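Long-range contact in thiaminase-I (Naegleria gruberi, PDB 4HCW), which belongs to the thiaminase I family and has a mixed alpha/beta fold built around a large, branched mixed beta-sheet: residues A[68-80]-A[335-347]. Numbering follows the deposited sequence.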
loop_
_atom_site.group_PDB
_atom_site.type_symbol
_atom_site.label_atom_id
_atom_site.label_comp_id
_atom_site.label_asym_id
_atom_site.label_seq_id
_atom_site.Cartn_x
_atom_site.Cartn_y
_atom_site.Cartn_z
ATOM N N THR A 68 8.858 5.658 2.091
ATOM C CA THR A 68 9.131 4.295 1.654
ATOM C C THR A 68 8.054 3.324 2.113
ATOM O O THR A 68 7.382 3.553 3.119
ATOM C CB THR A 68 10.488 3.797 2.180
ATOM O OG1 THR A 68 10.646 2.409 1.856
ATOM C CG2 THR A 68 10.570 3.968 3.690
ATOM N N ASP A 69 7.891 2.239 1.364
ATOM C CA ASP A 69 6.997 1.165 1.766
ATOM C C ASP A 69 7.578 0.516 3.015
ATOM O O ASP A 69 8.788 0.317 3.113
ATOM C CB ASP A 69 6.863 0.136 0.641
ATOM C CG ASP A 69 5.704 -0.824 0.855
ATOM O OD1 ASP A 69 5.376 -1.135 2.021
ATOM O OD2 ASP A 69 5.118 -1.274 -0.153
ATOM N N SER A 70 6.714 0.189 3.970
ATOM C CA SER A 70 7.158 -0.414 5.222
ATOM C C SER A 70 7.616 -1.859 5.027
ATOM O O SER A 70 8.150 -2.477 5.948
ATOM C CB SER A 70 6.052 -0.340 6.276
ATOM O OG SER A 70 4.859 -0.942 5.808
ATOM N N ILE A 71 7.413 -2.387 3.823
ATOM C CA ILE A 71 7.831 -3.747 3.501
ATOM C C ILE A 71 9.355 -3.860 3.481
ATOM O O ILE A 71 9.909 -4.948 3.639
ATOM C CB ILE A 71 7.245 -4.216 2.145
ATOM C CG1 ILE A 71 7.321 -5.740 2.016
ATOM C CG2 ILE A 71 7.944 -3.527 0.979
ATOM C CD1 ILE A 71 6.698 -6.274 0.748
ATOM N N PHE A 72 10.027 -2.728 3.299
ATOM C CA PHE A 72 11.485 -2.701 3.269
ATOM C C PHE A 72 12.039 -1.898 4.438
ATOM O O PHE A 72 13.229 -1.594 4.481
ATOM C CB PHE A 72 11.981 -2.105 1.951
ATOM C CG PHE A 72 11.610 -2.913 0.743
ATOM C CD1 PHE A 72 11.553 -4.296 0.808
ATOM C CD2 PHE A 72 11.314 -2.291 -0.458
ATOM C CE1 PHE A 72 11.210 -5.042 -0.302
ATOM C CE2 PHE A 72 10.970 -3.031 -1.571
ATOM C CZ PHE A 72 10.919 -4.409 -1.494
ATOM N N LEU A 73 11.169 -1.561 5.384
ATOM C CA LEU A 73 11.566 -0.739 6.527
ATOM C C LEU A 73 12.623 -1.378 7.443
ATOM O O LEU A 73 13.636 -0.741 7.729
ATOM C CB LEU A 73 10.342 -0.269 7.327
ATOM C CG LEU A 73 10.621 0.758 8.425
ATOM C CD1 LEU A 73 11.249 2.014 7.836
ATOM C CD2 LEU A 73 9.346 1.097 9.183
ATOM N N PRO A 74 12.403 -2.628 7.904
ATOM C CA PRO A 74 13.426 -3.221 8.778
ATOM C C PRO A 74 14.775 -3.391 8.082
ATOM O O PRO A 74 15.815 -3.204 8.715
ATOM C CB PRO A 74 12.837 -4.592 9.128
ATOM C CG PRO A 74 11.372 -4.434 8.938
ATOM C CD PRO A 74 11.236 -3.519 7.763
ATOM N N TYR A 75 14.756 -3.743 6.800
ATOM C CA TYR A 75 15.985 -3.841 6.020
ATOM C C TYR A 75 16.632 -2.470 5.874
ATOM O O TYR A 75 17.857 -2.350 5.834
ATOM C CB TYR A 75 15.708 -4.444 4.640
ATOM C CG TYR A 75 16.808 -4.191 3.629
ATOM C CD1 TYR A 75 17.988 -4.925 3.657
ATOM C CD2 TYR A 75 16.664 -3.220 2.645
ATOM C CE1 TYR A 75 18.995 -4.695 2.735
ATOM C CE2 TYR A 75 17.664 -2.984 1.719
ATOM C CZ TYR A 75 18.827 -3.724 1.768
ATOM O OH TYR A 75 19.823 -3.489 0.845
ATOM N N LEU A 76 15.801 -1.438 5.796
ATOM C CA LEU A 76 16.286 -0.072 5.666
ATOM C C LEU A 76 16.826 0.422 7.004
ATOM O O LEU A 76 17.715 1.273 7.052
ATOM C CB LEU A 76 15.165 0.841 5.165
ATOM C CG LEU A 76 15.569 2.119 4.431
ATOM C CD1 LEU A 76 16.527 1.803 3.293
ATOM C CD2 LEU A 76 14.332 2.828 3.908
ATOM N N VAL A 77 16.286 -0.124 8.089
ATOM C CA VAL A 77 16.739 0.215 9.434
ATOM C C VAL A 77 18.115 -0.380 9.722
ATOM O O VAL A 77 18.988 0.287 10.279
ATOM C CB VAL A 77 15.732 -0.260 10.507
ATOM C CG1 VAL A 77 16.367 -0.256 11.890
ATOM C CG2 VAL A 77 14.484 0.609 10.488
ATOM N N SER A 78 18.309 -1.633 9.318
ATOM C CA SER A 78 19.556 -2.346 9.579
ATOM C C SER A 78 20.754 -1.753 8.836
ATOM O O SER A 78 21.893 -2.161 9.059
ATOM C CB SER A 78 19.406 -3.831 9.236
ATOM O OG SER A 78 19.086 -4.009 7.868
ATOM N N LEU A 79 20.492 -0.796 7.951
ATOM C CA LEU A 79 21.561 -0.102 7.242
ATOM C C LEU A 79 21.910 1.206 7.948
ATOM O O LEU A 79 22.922 1.838 7.643
ATOM C CB LEU A 79 21.166 0.158 5.787
ATOM C CG LEU A 79 20.794 -1.082 4.971
ATOM C CD1 LEU A 79 20.611 -0.731 3.501
ATOM C CD2 LEU A 79 21.838 -2.175 5.142
ATOM N N GLY A 80 21.059 1.604 8.889
ATOM C CA GLY A 80 21.318 2.762 9.726
ATOM C C GLY A 80 20.899 4.096 9.136
ATOM O O GLY A 80 20.895 5.109 9.831
ATOM N N VAL A 335 0.873 -7.085 8.434
ATOM C CA VAL A 335 1.746 -6.318 7.549
ATOM C C VAL A 335 3.029 -7.090 7.256
ATOM O O VAL A 335 3.819 -7.361 8.159
ATOM C CB VAL A 335 2.115 -4.950 8.156
ATOM C CG1 VAL A 335 3.121 -4.230 7.268
ATOM C CG2 VAL A 335 0.871 -4.099 8.356
ATOM N N LEU A 336 3.232 -7.438 5.990
ATOM C CA LEU A 336 4.414 -8.191 5.586
ATOM C C LEU A 336 5.626 -7.275 5.432
ATOM O O LEU A 336 5.579 -6.290 4.695
ATOM C CB LEU A 336 4.146 -8.937 4.278
ATOM C CG LEU A 336 5.282 -9.809 3.740
ATOM C CD1 LEU A 336 5.661 -10.885 4.747
ATOM C CD2 LEU A 336 4.893 -10.430 2.408
ATOM N N ARG A 337 6.707 -7.602 6.133
ATOM C CA ARG A 337 7.931 -6.808 6.073
ATOM C C ARG A 337 9.165 -7.690 5.897
ATOM O O ARG A 337 9.135 -8.882 6.203
ATOM C CB ARG A 337 8.078 -5.942 7.327
ATOM C CG ARG A 337 6.904 -5.013 7.587
ATOM C CD ARG A 337 7.225 -4.004 8.676
ATOM N NE ARG A 337 7.630 -4.648 9.922
ATOM C CZ ARG A 337 7.944 -3.991 11.033
ATOM N NH1 ARG A 337 8.303 -4.657 12.121
ATOM N NH2 ARG A 337 7.899 -2.666 11.056
ATOM N N CYS A 338 10.250 -7.095 5.410
ATOM C CA CYS A 338 11.484 -7.831 5.151
ATOM C C CYS A 338 12.598 -7.407 6.104
ATOM O O CYS A 338 12.837 -6.217 6.303
ATOM C CB CYS A 338 11.928 -7.621 3.705
ATOM S SG CYS A 338 10.621 -7.881 2.488
ATOM N N VAL A 339 13.286 -8.388 6.680
ATOM C CA VAL A 339 14.318 -8.121 7.679
ATOM C C VAL A 339 15.681 -7.797 7.073
ATOM O O VAL A 339 16.295 -6.787 7.420
ATOM C CB VAL A 339 14.473 -9.302 8.659
ATOM C CG1 VAL A 339 15.655 -9.072 9.588
ATOM C CG2 VAL A 339 13.195 -9.502 9.455
ATOM N N ASP A 340 16.157 -8.650 6.173
ATOM C CA ASP A 340 17.506 -8.497 5.634
ATOM C C ASP A 340 17.579 -8.524 4.108
ATOM O O ASP A 340 18.604 -8.900 3.540
ATOM C CB ASP A 340 18.438 -9.565 6.219
ATOM C CG ASP A 340 17.862 -10.968 6.112
ATOM O OD1 ASP A 340 16.958 -11.188 5.280
ATOM O OD2 ASP A 340 18.322 -11.855 6.863
ATOM N N PHE A 341 16.498 -8.123 3.447
ATOM C CA PHE A 341 16.477 -8.106 1.986
ATOM C C PHE A 341 15.487 -7.089 1.430
ATOM O O PHE A 341 14.644 -6.565 2.158
ATOM C CB PHE A 341 16.181 -9.504 1.428
ATOM C CG PHE A 341 14.797 -10.007 1.736
ATOM C CD1 PHE A 341 14.508 -10.580 2.964
ATOM C CD2 PHE A 341 13.788 -9.922 0.790
ATOM C CE1 PHE A 341 13.237 -11.048 3.246
ATOM C CE2 PHE A 341 12.517 -10.390 1.065
ATOM C CZ PHE A 341 12.242 -10.953 2.295
ATOM N N ALA A 342 15.596 -6.813 0.135
ATOM C CA ALA A 342 14.717 -5.849 -0.514
ATOM C C ALA A 342 14.237 -6.325 -1.884
ATOM O O ALA A 342 13.779 -7.457 -2.031
ATOM C CB ALA A 342 15.403 -4.497 -0.626
ATOM N N ASN A 343 14.355 -5.454 -2.881
ATOM C CA ASN A 343 13.753 -5.690 -4.192
ATOM C C ASN A 343 14.364 -6.824 -5.014
ATOM O O ASN A 343 13.651 -7.526 -5.731
ATOM C CB ASN A 343 13.734 -4.396 -5.009
ATOM C CG ASN A 343 12.809 -3.351 -4.418
ATOM O OD1 ASN A 343 11.596 -3.399 -4.618
ATOM N ND2 ASN A 343 13.378 -2.402 -3.684
ATOM N N LYS A 344 15.679 -6.999 -4.915
ATOM C CA LYS A 344 16.362 -8.037 -5.681
ATOM C C LYS A 344 15.875 -9.430 -5.291
ATOM O O LYS A 344 15.610 -10.268 -6.152
ATOM C CB LYS A 344 17.878 -7.937 -5.500
ATOM C CG LYS A 344 18.668 -8.918 -6.354
ATOM C CD LYS A 344 20.166 -8.773 -6.133
ATOM N N GLU A 345 15.750 -9.669 -3.990
ATOM C CA GLU A 345 15.313 -10.969 -3.495
ATOM C C GLU A 345 13.833 -11.218 -3.777
ATOM O O GLU A 345 13.429 -12.352 -4.031
ATOM C CB GLU A 345 15.604 -11.110 -1.998
ATOM C CG GLU A 345 17.083 -11.240 -1.652
ATOM C CD GLU A 345 17.832 -9.923 -1.748
ATOM O OE1 GLU A 345 19.079 -9.951 -1.797
ATOM O OE2 GLU A 345 17.174 -8.862 -1.771
ATOM N N VAL A 346 13.031 -10.157 -3.731
ATOM C CA VAL A 346 11.603 -10.264 -4.017
ATOM C C VAL A 346 11.370 -10.697 -5.464
ATOM O O VAL A 346 10.549 -11.573 -5.735
ATOM C CB VAL A 346 10.861 -8.936 -3.729
ATOM C CG1 VAL A 346 9.458 -8.957 -4.315
ATOM C CG2 VAL A 346 10.810 -8.671 -2.232
ATOM N N LYS A 347 12.108 -10.087 -6.388
ATOM C CA LYS A 347 12.008 -10.435 -7.800
ATOM C C LYS A 347 12.539 -11.841 -8.068
ATOM O O LYS A 347 11.978 -12.580 -8.876
ATOM C CB LYS A 347 12.758 -9.419 -8.664
ATOM C CG LYS A 347 12.154 -8.023 -8.655
ATOM C CD LYS A 347 12.910 -7.092 -9.588
ATOM C CE LYS A 347 12.296 -5.702 -9.604
ATOM N NZ LYS A 347 13.026 -4.785 -10.525
#
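A342 CB sits over one face of the F72 ring, 4.2 Å from its centroid in a CH-pi contact, while CG2 of the neighbouring I71 lies over the opposite face. At the ring edge come C338 SG, 5.1 Å from the F72 ring centroid in a sulfur-aromatic contact, and V346 CG2. The N343 amide crosses F72 steeply, its plane turned 73° from the ring, and is itself anchored through ND2 to C53 O. Y75 carries F341 C over one face and touches A342 CB with CE2 at 3.6 Å; chi1 162° sets CG opposite the backbone N and beside the carbonyl carbon, which lays the ring against the backbone of F341. P74 CG lies over one face of the R337 guanidinium, whose NH1 forms a salt bridge with D178 on strand 176-179, the parallel neighbour of strand 335-338. I71 O, in the turn after strand 65-69, accepts from C338 N at 2.8 Å with an N-H...O angle of 137°; Y75 N in helix 73-77 adds a weak bond to C338 O. Thus turn and helix are fastened to the C-terminal end of strand 335-338 at C338, F72 packs among mainly apolar groups beside the N343 amide, and the buried R337 charge is probably neutralised by D178.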